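Local coordinates for sialidase B (Streptococcus pneumoniae serotype 4, PDB 4XJW), which cleaves terminal alpha-linked sialic acid residues from oligosaccharides, glycoproteins and glycolipids as an intramolecular trans-sialidase of glycosyl hydrolase family 33, at residues 89-101 with 639-652. The protein carries 1 engineered substitution. Numbering follows the deposited sequence. Where two conformers were deposited one is given.
Sequences FSRPASLWGKHKG and NELHLSNVVQYIDL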
ATOM      1  N   PHE A  89      20.009  -2.470  14.037  1.00 12.65           N
ATOM      2  CA  PHE A  89      18.974  -2.938  13.109  1.00 15.35           C
ATOM      3  C   PHE A  89      17.657  -2.290  13.474  1.00 11.89           C
ATOM      4  O   PHE A  89      17.315  -2.196  14.649  1.00 13.63           O
ATOM      5  CB  PHE A  89      18.804  -4.456  13.189  1.00 13.30           C
ATOM      6  CG  PHE A  89      20.082  -5.206  13.040  1.00 17.45           C
ATOM      7  CD1 PHE A  89      20.819  -5.105  11.869  1.00 18.12           C
ATOM      8  CD2 PHE A  89      20.557  -6.001  14.067  1.00 19.13           C
ATOM      9  CE1 PHE A  89      22.017  -5.791  11.723  1.00 23.69           C
ATOM     10  CE2 PHE A  89      21.751  -6.689  13.929  1.00 23.39           C
ATOM     11  CZ  PHE A  89      22.477  -6.581  12.755  1.00 17.92           C
ATOM     12  N   SER A  90      16.907  -1.853  12.471  1.00 10.89           N
ATOM     13  CA  SER A  90      15.646  -1.189  12.756  1.00 11.09           C
ATOM     14  C   SER A  90      14.741  -1.217  11.541  1.00 11.22           C
ATOM     15  O   SER A  90      15.191  -1.493  10.426  1.00 14.08           O
ATOM     16  CB  SER A  90      15.895   0.263  13.178  1.00 11.65           C
ATOM     17  OG  SER A  90      16.325   1.018  12.059  1.00 13.76           O
ATOM     18  N   ARG A  91      13.459  -0.941  11.760  1.00  8.46           N
ATOM     19  CA  ARG A  91      12.565  -0.660  10.659  1.00 10.05           C
ATOM     20  C   ARG A  91      11.555   0.404  11.057  1.00 10.74           C
ATOM     21  O   ARG A  91      10.946   0.321  12.126  1.00  9.29           O
ATOM     22  CB  ARG A  91      11.812  -1.903  10.194  1.00  8.75           C
ATOM     23  CG  ARG A  91      11.241  -1.710   8.796  1.00  9.28           C
ATOM     24  CD  ARG A  91      10.108  -2.697   8.524  1.00 10.84           C
ATOM     25  NE  ARG A  91       8.836  -2.242   9.078  1.00 10.13           N
ATOM     26  CZ  ARG A  91       7.684  -2.877   8.891  1.00  9.77           C
ATOM     27  NH1 ARG A  91       7.663  -3.993   8.168  1.00  9.98           N
ATOM     28  NH2 ARG A  91       6.566  -2.390   9.430  1.00 12.00           N
ATOM     29  N   PRO A  92      11.353   1.398  10.186  1.00  9.16           N
ATOM     30  CA  PRO A  92      10.301   2.395  10.420  1.00  9.00           C
ATOM     31  C   PRO A  92       8.906   1.763  10.487  1.00  9.76           C
ATOM     32  O   PRO A  92       8.731   0.600  10.084  1.00  9.14           O
ATOM     33  CB  PRO A  92      10.398   3.286   9.177  1.00 10.43           C
ATOM     34  CG  PRO A  92      11.869   3.215   8.817  1.00 10.26           C
ATOM     35  CD  PRO A  92      12.221   1.770   9.052  1.00 12.46           C
ATOM     36  N   ALA A  93       7.945   2.539  10.998  1.00  9.24           N
ATOM     37  CA  ALA A  93       6.514   2.215  10.933  1.00  8.19           C
ATOM     38  C   ALA A  93       6.218   0.794  11.383  1.00 10.45           C
ATOM     39  O   ALA A  93       5.583   0.035  10.658  1.00 10.32           O
ATOM     40  CB  ALA A  93       5.974   2.453   9.516  1.00 10.92           C
ATOM     41  N   SER A  94       6.680   0.437  12.575  1.00  9.14           N
ATOM     42  CA  SER A  94       6.475  -0.919  13.094  1.00  9.29           C
ATOM     43  C   SER A  94       5.441  -1.035  14.222  1.00 11.28           C
ATOM     44  O   SER A  94       5.087  -2.150  14.612  1.00 12.23           O
ATOM     45  CB  SER A  94       7.815  -1.510  13.540  1.00  9.55           C
ATOM     46  OG  SER A  94       8.682  -1.681  12.436  1.00  9.98           O
ATOM     47  N   LEU A  95       4.967   0.098  14.748  1.00 11.08           N
ATOM     48  CA  LEU A  95       4.190   0.107  15.995  1.00 10.81           C
ATOM     49  C   LEU A  95       2.810   0.731  15.856  1.00 10.26           C
ATOM     50  O   LEU A  95       2.557   1.522  14.951  1.00 11.29           O
ATOM     51  CB  LEU A  95       4.935   0.920  17.067  1.00 10.86           C
ATOM     52  CG  LEU A  95       6.290   0.397  17.518  1.00 12.59           C
ATOM     53  CD1 LEU A  95       6.949   1.383  18.480  1.00 13.28           C
ATOM     54  CD2 LEU A  95       6.146  -0.943  18.187  1.00 16.69           C
ATOM     55  N   TRP A  96       1.922   0.374  16.778  1.00 11.83           N
ATOM     56  CA  TRP A  96       0.677   1.103  16.981  1.00 10.12           C
ATOM     57  C   TRP A  96       0.764   1.924  18.256  1.00  9.93           C
ATOM     58  O   TRP A  96       1.511   1.574  19.182  1.00 13.22           O
ATOM     59  CB  TRP A  96      -0.484   0.118  17.085  1.00  8.66           C
ATOM     60  CG  TRP A  96      -1.114  -0.176  15.751  1.00 11.68           C
ATOM     61  CD1 TRP A  96      -0.660  -1.058  14.803  1.00  9.37           C
ATOM     62  CD2 TRP A  96      -2.299   0.426  15.207  1.00 11.74           C
ATOM     63  NE1 TRP A  96      -1.506  -1.044  13.706  1.00 10.16           N
ATOM     64  CE2 TRP A  96      -2.514  -0.138  13.930  1.00 10.27           C
ATOM     65  CE3 TRP A  96      -3.192   1.401  15.669  1.00 12.13           C
ATOM     66  CZ2 TRP A  96      -3.588   0.237  13.113  1.00 12.05           C
ATOM     67  CZ3 TRP A  96      -4.263   1.762  14.865  1.00 10.39           C
ATOM     68  CH2 TRP A  96      -4.450   1.182  13.599  1.00  9.85           C
ATOM     69  N   GLY A  97       0.004   3.011  18.314  1.00 11.93           N
ATOM     70  CA  GLY A  97       0.000   3.881  19.482  1.00 14.98           C
ATOM     71  C   GLY A  97      -1.319   3.822  20.233  1.00 12.79           C
ATOM     72  O   GLY A  97      -1.371   3.394  21.399  1.00 12.75           O
ATOM     73  N   LYS A  98      -2.390   4.233  19.549  1.00 11.58           N
ATOM     74  CA  LYS A  98      -3.738   4.264  20.120  1.00 13.54           C
ATOM     75  C   LYS A  98      -4.764   3.753  19.117  1.00 12.95           C
ATOM     76  O   LYS A  98      -4.553   3.824  17.907  1.00 13.52           O
ATOM     77  CB  LYS A  98      -4.137   5.693  20.514  1.00 14.65           C
ATOM     78  CG  LYS A  98      -3.401   6.264  21.716  1.00 22.39           C
ATOM     79  CD  LYS A  98      -3.936   7.644  22.114  1.00 29.86           C
ATOM     80  CE  LYS A  98      -5.204   7.538  22.963  1.00 35.71           C
ATOM     81  NZ  LYS A  98      -5.954   8.826  23.012  1.00 39.41           N
ATOM     82  N   HIS A  99      -5.888   3.261  19.637  1.00 14.14           N
ATOM     83  CA  HIS A  99      -6.995   2.769  18.825  1.00 14.00           C
ATOM     84  C   HIS A  99      -8.250   2.918  19.674  1.00 14.54           C
ATOM     85  O   HIS A  99      -8.259   2.504  20.835  1.00 15.49           O
ATOM     86  CB  HIS A  99      -6.745   1.304  18.445  1.00 13.32           C
ATOM     87  CG  HIS A  99      -7.842   0.672  17.643  1.00 15.61           C
ATOM     88  ND1 HIS A  99      -8.185   1.092  16.376  1.00 12.14           N
ATOM     89  CD2 HIS A  99      -8.642  -0.384  17.918  1.00 15.07           C
ATOM     90  CE1 HIS A  99      -9.171   0.340  15.916  1.00 15.75           C
ATOM     91  NE2 HIS A  99      -9.464  -0.564  16.833  1.00 16.74           N
ATOM     92  N   LYS A 100      -9.278   3.553  19.111  1.00 14.54           N
ATOM     93  CA  LYS A 100     -10.560   3.745  19.796  1.00 18.11           C
ATOM     94  C   LYS A 100     -10.412   4.355  21.191  1.00 18.49           C
ATOM     95  O   LYS A 100     -11.081   3.933  22.143  1.00 20.44           O
ATOM     96  CB  LYS A 100     -11.331   2.433  19.871  1.00 19.16           C
ATOM     97  CG  LYS A 100     -11.777   1.915  18.516  1.00 17.31           C
ATOM     98  CD  LYS A 100     -12.458   0.566  18.652  1.00 15.85           C
ATOM     99  CE  LYS A 100     -12.943   0.082  17.305  1.00 19.94           C
ATOM    100  NZ  LYS A 100     -13.690  -1.206  17.413  1.00 24.21           N
ATOM    101  N   GLY A 101      -9.518   5.332  21.296  1.00 20.04           N
ATOM    102  CA  GLY A 101      -9.319   6.075  22.531  1.00 25.25           C
ATOM    103  C   GLY A 101      -8.532   5.368  23.620  1.00 29.56           C
ATOM    104  O   GLY A 101      -8.530   5.817  24.768  1.00 31.21           O
ATOM    105  N   ASN A 639      12.781   7.471   3.580  1.00  9.82           N
ATOM    106  CA  ASN A 639      13.273   6.618   4.660  1.00 10.25           C
ATOM    107  C   ASN A 639      12.374   5.419   4.932  1.00  8.10           C
ATOM    108  O   ASN A 639      12.736   4.549   5.721  1.00  9.95           O
ATOM    109  CB  ASN A 639      13.440   7.410   5.957  1.00  9.97           C
ATOM    110  CG  ASN A 639      14.362   6.706   6.952  1.00 10.79           C
ATOM    111  OD1 ASN A 639      15.532   6.456   6.651  1.00 12.96           O
ATOM    112  ND2 ASN A 639      13.848   6.393   8.140  1.00 12.23           N
ATOM    113  N   GLU A 640      11.200   5.385   4.308  1.00  9.24           N
ATOM    114  CA  GLU A 640      10.227   4.330   4.619  1.00  9.43           C
ATOM    115  C   GLU A 640       9.819   3.503   3.401  1.00  9.55           C
ATOM    116  O   GLU A 640       8.733   2.940   3.374  1.00  9.52           O
ATOM    117  CB  GLU A 640       9.011   4.922   5.358  1.00  8.77           C
ATOM    118  CG  GLU A 640       9.411   5.691   6.623  1.00 10.99           C
ATOM    119  CD  GLU A 640       8.298   5.928   7.622  1.00 10.31           C
ATOM    120  OE1 GLU A 640       7.133   5.510   7.365  1.00 10.63           O
ATOM    121  OE2 GLU A 640       8.600   6.523   8.685  1.00 11.21           O
ATOM    122  N   LEU A 641      10.693   3.455   2.395  1.00  9.94           N
ATOM    123  CA  LEU A 641      10.495   2.614   1.216  1.00  9.64           C
ATOM    124  C   LEU A 641      10.589   1.151   1.606  1.00  9.17           C
ATOM    125  O   LEU A 641      11.282   0.795   2.562  1.00  9.48           O
ATOM    126  CB  LEU A 641      11.584   2.891   0.179  1.00  9.55           C
ATOM    127  CG  LEU A 641      11.677   4.340  -0.286  1.00  8.50           C
ATOM    128  CD1 LEU A 641      12.890   4.479  -1.173  1.00 11.97           C
ATOM    129  CD2 LEU A 641      10.433   4.714  -1.056  1.00 11.43           C
ATOM    130  N   HIS A 642       9.864   0.302   0.883  1.00  9.10           N
ATOM    131  CA  HIS A 642      10.085  -1.148   0.932  1.00  7.76           C
ATOM    132  C   HIS A 642       9.827  -1.765   2.306  1.00 10.61           C
ATOM    133  O   HIS A 642      10.664  -2.522   2.833  1.00 10.37           O
ATOM    134  CB  HIS A 642      11.502  -1.503   0.445  1.00  8.38           C
ATOM    135  CG  HIS A 642      11.931  -0.726  -0.766  1.00  7.53           C
ATOM    136  ND1 HIS A 642      11.066  -0.424  -1.799  1.00  9.34           N
ATOM    137  CD2 HIS A 642      13.110  -0.137  -1.069  1.00 10.86           C
ATOM    138  CE1 HIS A 642      11.709   0.301  -2.703  1.00  7.29           C
ATOM    139  NE2 HIS A 642      12.955   0.476  -2.294  1.00  9.12           N
ATOM    140  N   LEU A 643       8.662  -1.450   2.870  1.00 10.80           N
ATOM    141  CA  LEU A 643       8.228  -2.031   4.136  1.00  9.76           C
ATOM    142  C   LEU A 643       7.156  -3.055   3.852  1.00  9.34           C
ATOM    143  O   LEU A 643       6.258  -2.793   3.046  1.00 12.26           O
ATOM    144  CB  LEU A 643       7.653  -0.966   5.071  1.00 10.40           C
ATOM    145  CG  LEU A 643       8.509   0.277   5.335  1.00  9.13           C
ATOM    146  CD1 LEU A 643       7.752   1.289   6.183  1.00 11.29           C
ATOM    147  CD2 LEU A 643       9.830  -0.083   5.983  1.00 11.64           C
ATOM    148  N   SER A 644       7.246  -4.191   4.535  1.00  7.68           N
ATOM    149  CA  SER A 644       6.239  -5.234   4.390  0.60  9.28           C
ATOM    150  C   SER A 644       5.137  -5.166   5.447  1.00 10.63           C
ATOM    151  O   SER A 644       5.367  -4.801   6.607  1.00  9.77           O
ATOM    152  CB  SER A 644       6.900  -6.603   4.406  0.60 12.05           C
ATOM    153  OG  SER A 644       7.746  -6.752   3.288  0.60  8.87           O
ATOM    154  N   ASN A 645       3.925  -5.517   5.022  1.00  9.52           N
ATOM    155  CA  ASN A 645       2.784  -5.673   5.925  1.00 11.13           C
ATOM    156  C   ASN A 645       2.428  -4.401   6.676  1.00  9.97           C
ATOM    157  O   ASN A 645       2.126  -4.424   7.880  1.00  9.94           O
ATOM    158  CB  ASN A 645       3.017  -6.844   6.892  1.00 10.51           C
ATOM    159  CG  ASN A 645       2.959  -8.186   6.208  1.00 11.26           C
ATOM    160  OD1 ASN A 645       2.794  -8.269   4.994  1.00 10.28           O
ATOM    161  ND2 ASN A 645       3.109  -9.256   6.987  1.00 12.95           N
ATOM    162  N   VAL A 646       2.444  -3.291   5.939  1.00  9.26           N
ATOM    163  CA  VAL A 646       2.020  -1.995   6.470  1.00  9.18           C
ATOM    164  C   VAL A 646       0.630  -1.566   5.985  1.00  8.93           C
ATOM    165  O   VAL A 646       0.058  -0.629   6.532  1.00  9.43           O
ATOM    166  CB  VAL A 646       3.054  -0.897   6.179  1.00  8.96           C
ATOM    167  CG1 VAL A 646       4.309  -1.120   7.032  1.00 10.33           C
ATOM    168  CG2 VAL A 646       3.396  -0.866   4.674  1.00  9.84           C
ATOM    169  N   VAL A 647       0.089  -2.258   4.974  1.00  7.82           N
ATOM    170  CA  VAL A 647      -1.302  -2.033   4.559  1.00  7.12           C
ATOM    171  C   VAL A 647      -2.160  -2.902   5.479  1.00  8.65           C
ATOM    172  O   VAL A 647      -2.057  -4.131   5.476  1.00 10.73           O
ATOM    173  CB  VAL A 647      -1.553  -2.398   3.087  1.00  8.48           C
ATOM    174  CG1 VAL A 647      -3.038  -2.214   2.724  1.00 10.19           C
ATOM    175  CG2 VAL A 647      -0.685  -1.527   2.161  1.00  9.14           C
ATOM    176  N   GLN A 648      -2.960  -2.237   6.303  1.00  6.51           N
ATOM    177  CA  GLN A 648      -3.689  -2.879   7.395  1.00  8.13           C
ATOM    178  C   GLN A 648      -5.150  -2.470   7.413  1.00  7.19           C
ATOM    179  O   GLN A 648      -5.517  -1.405   6.922  1.00  8.38           O
ATOM    180  CB  GLN A 648      -3.024  -2.500   8.723  1.00 10.77           C
ATOM    181  CG  GLN A 648      -1.581  -2.967   8.814  1.00 10.85           C
ATOM    182  CD  GLN A 648      -0.894  -2.592  10.101  1.00 10.02           C
ATOM    183  OE1 GLN A 648      -1.455  -1.902  10.951  1.00 11.43           O
ATOM    184  NE2 GLN A 648       0.360  -3.043  10.247  1.00  9.80           N
ATOM    185  N   TYR A 649      -5.981  -3.347   7.975  1.00  8.28           N
ATOM    186  CA  TYR A 649      -7.436  -3.180   7.996  1.00  8.81           C
ATOM    187  C   TYR A 649      -7.946  -3.043   9.432  1.00  8.15           C
ATOM    188  O   TYR A 649      -7.601  -3.852  10.312  1.00  9.75           O
ATOM    189  CB  TYR A 649      -8.108  -4.395   7.335  1.00  8.20           C
ATOM    190  CG  TYR A 649      -9.630  -4.366   7.407  1.00  9.02           C
ATOM    191  CD1 TYR A 649     -10.358  -3.590   6.522  1.00  9.70           C
ATOM    192  CD2 TYR A 649     -10.328  -5.105   8.367  1.00  8.46           C
ATOM    193  CE1 TYR A 649     -11.752  -3.550   6.577  1.00  8.92           C
ATOM    194  CE2 TYR A 649     -11.731  -5.069   8.433  1.00 10.65           C
ATOM    195  CZ  TYR A 649     -12.427  -4.283   7.528  1.00  9.11           C
ATOM    196  OH  TYR A 649     -13.806  -4.213   7.564  1.00 10.50           O
ATOM    197  N   ILE A 650      -8.783  -2.035   9.663  1.00  6.92           N
ATOM    198  CA  ILE A 650      -9.446  -1.882  10.959  1.00  9.61           C
ATOM    199  C   ILE A 650     -10.960  -1.740  10.783  1.00  8.87           C
ATOM    200  O   ILE A 650     -11.438  -1.362   9.711  1.00  9.48           O
ATOM    201  CB  ILE A 650      -8.905  -0.686  11.761  1.00 10.54           C
ATOM    202  CG1 ILE A 650      -9.098   0.620  10.982  1.00 11.12           C
ATOM    203  CG2 ILE A 650      -7.426  -0.891  12.124  1.00 11.47           C
ATOM    204  CD1 ILE A 650      -8.792   1.873  11.782  1.00 15.65           C
ATOM    205  N   ASP A 651     -11.691  -2.024  11.859  1.00 11.76           N
ATOM    206  CA  ASP A 651     -13.142  -1.891  11.901  1.00  9.46           C
ATOM    207  C   ASP A 651     -13.502  -0.821  12.932  1.00 10.74           C
ATOM    208  O   ASP A 651     -13.055  -0.892  14.079  1.00 13.03           O
ATOM    209  CB  ASP A 651     -13.764  -3.240  12.300  1.00 10.31           C
ATOM    210  CG  ASP A 651     -15.282  -3.192  12.396  1.00 11.32           C
ATOM    211  OD1 ASP A 651     -15.805  -2.703  13.424  1.00 14.46           O
ATOM    212  OD2 ASP A 651     -15.946  -3.668  11.451  1.00 15.69           O
ATOM    213  N   LEU A 652     -14.291   0.168  12.526  1.00 11.64           N
ATOM    214  CA  LEU A 652     -14.716   1.227  13.434  1.00 11.43           C
ATOM    215  C   LEU A 652     -16.233   1.348  13.464  1.00 14.70           C
ATOM    216  O   LEU A 652     -16.921   1.002  12.495  1.00 15.10           O
ATOM    217  CB  LEU A 652     -14.100   2.559  13.024  1.00 12.91           C
ATOM    218  CG  LEU A 652     -12.574   2.652  13.134  1.00 13.82           C
ATOM    219  CD1 LEU A 652     -12.063   3.902  12.421  1.00 14.01           C
ATOM    220  CD2 LEU A 652     -12.158   2.643  14.586  1.00 15.17           C
TER
HETATM  221  O   HOH W   1       4.066  -3.522  10.142  1.00 11.85           O
HETATM  222  O   HOH W   2       8.265   5.326  11.267  1.00 11.55           O
HETATM  223  O   HOH W   3     -11.614  -2.502  16.132  1.00 19.44           O
HETATM  224  O   HOH W   4     -15.393  -2.443  15.983  1.00 26.73           O
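From P92 beside E640 (CA atoms 6.1 Å apart) to K100 beside L652 (8.0 Å), 89-101 and 639-652 run alongside each other in the same direction, joined by side chains rather than by sheet pairing. R91 reaches across with its chain bent at chi3 (82°): NH1 donates to S644 O at 2.9 Å, on a lone pair, though the bond is bent (141°), while CG packs on L643 CD2 and L643 CB lies over one guanidinium face. NE to P92 O and NH2 to A93 O fix the guanidinium's rotation, and a water links NH2 to N645 O. P92 CB rests on E640 CG (3.6 Å); another water joins A93 N to E640 OE2, though D634 is that carboxylate's strongest partner. Midway, W96 NE1 donates to Q648 OE1 at 2.9 Å, indole and amide nearly coplanar (13°); Q648 NE2 bonds N645 O, fixing the amide's orientation, and I650 CG2 meets W96 CH2 (3.9 Å). At the far end, one water joins H99 NE2, K100 NZ and D651 O, K100 NZ bonds D651 O weakly, and L652 CD2 packs on H99 CE1 and K100 CE. D651 OD1 hydrogen-bonds H625 ND1. The N-terminal lectin-like domain thus packs against the final propeller strand, 647-652, and its preceding loop through few direct bonds, apolar contacts and waters at both ends.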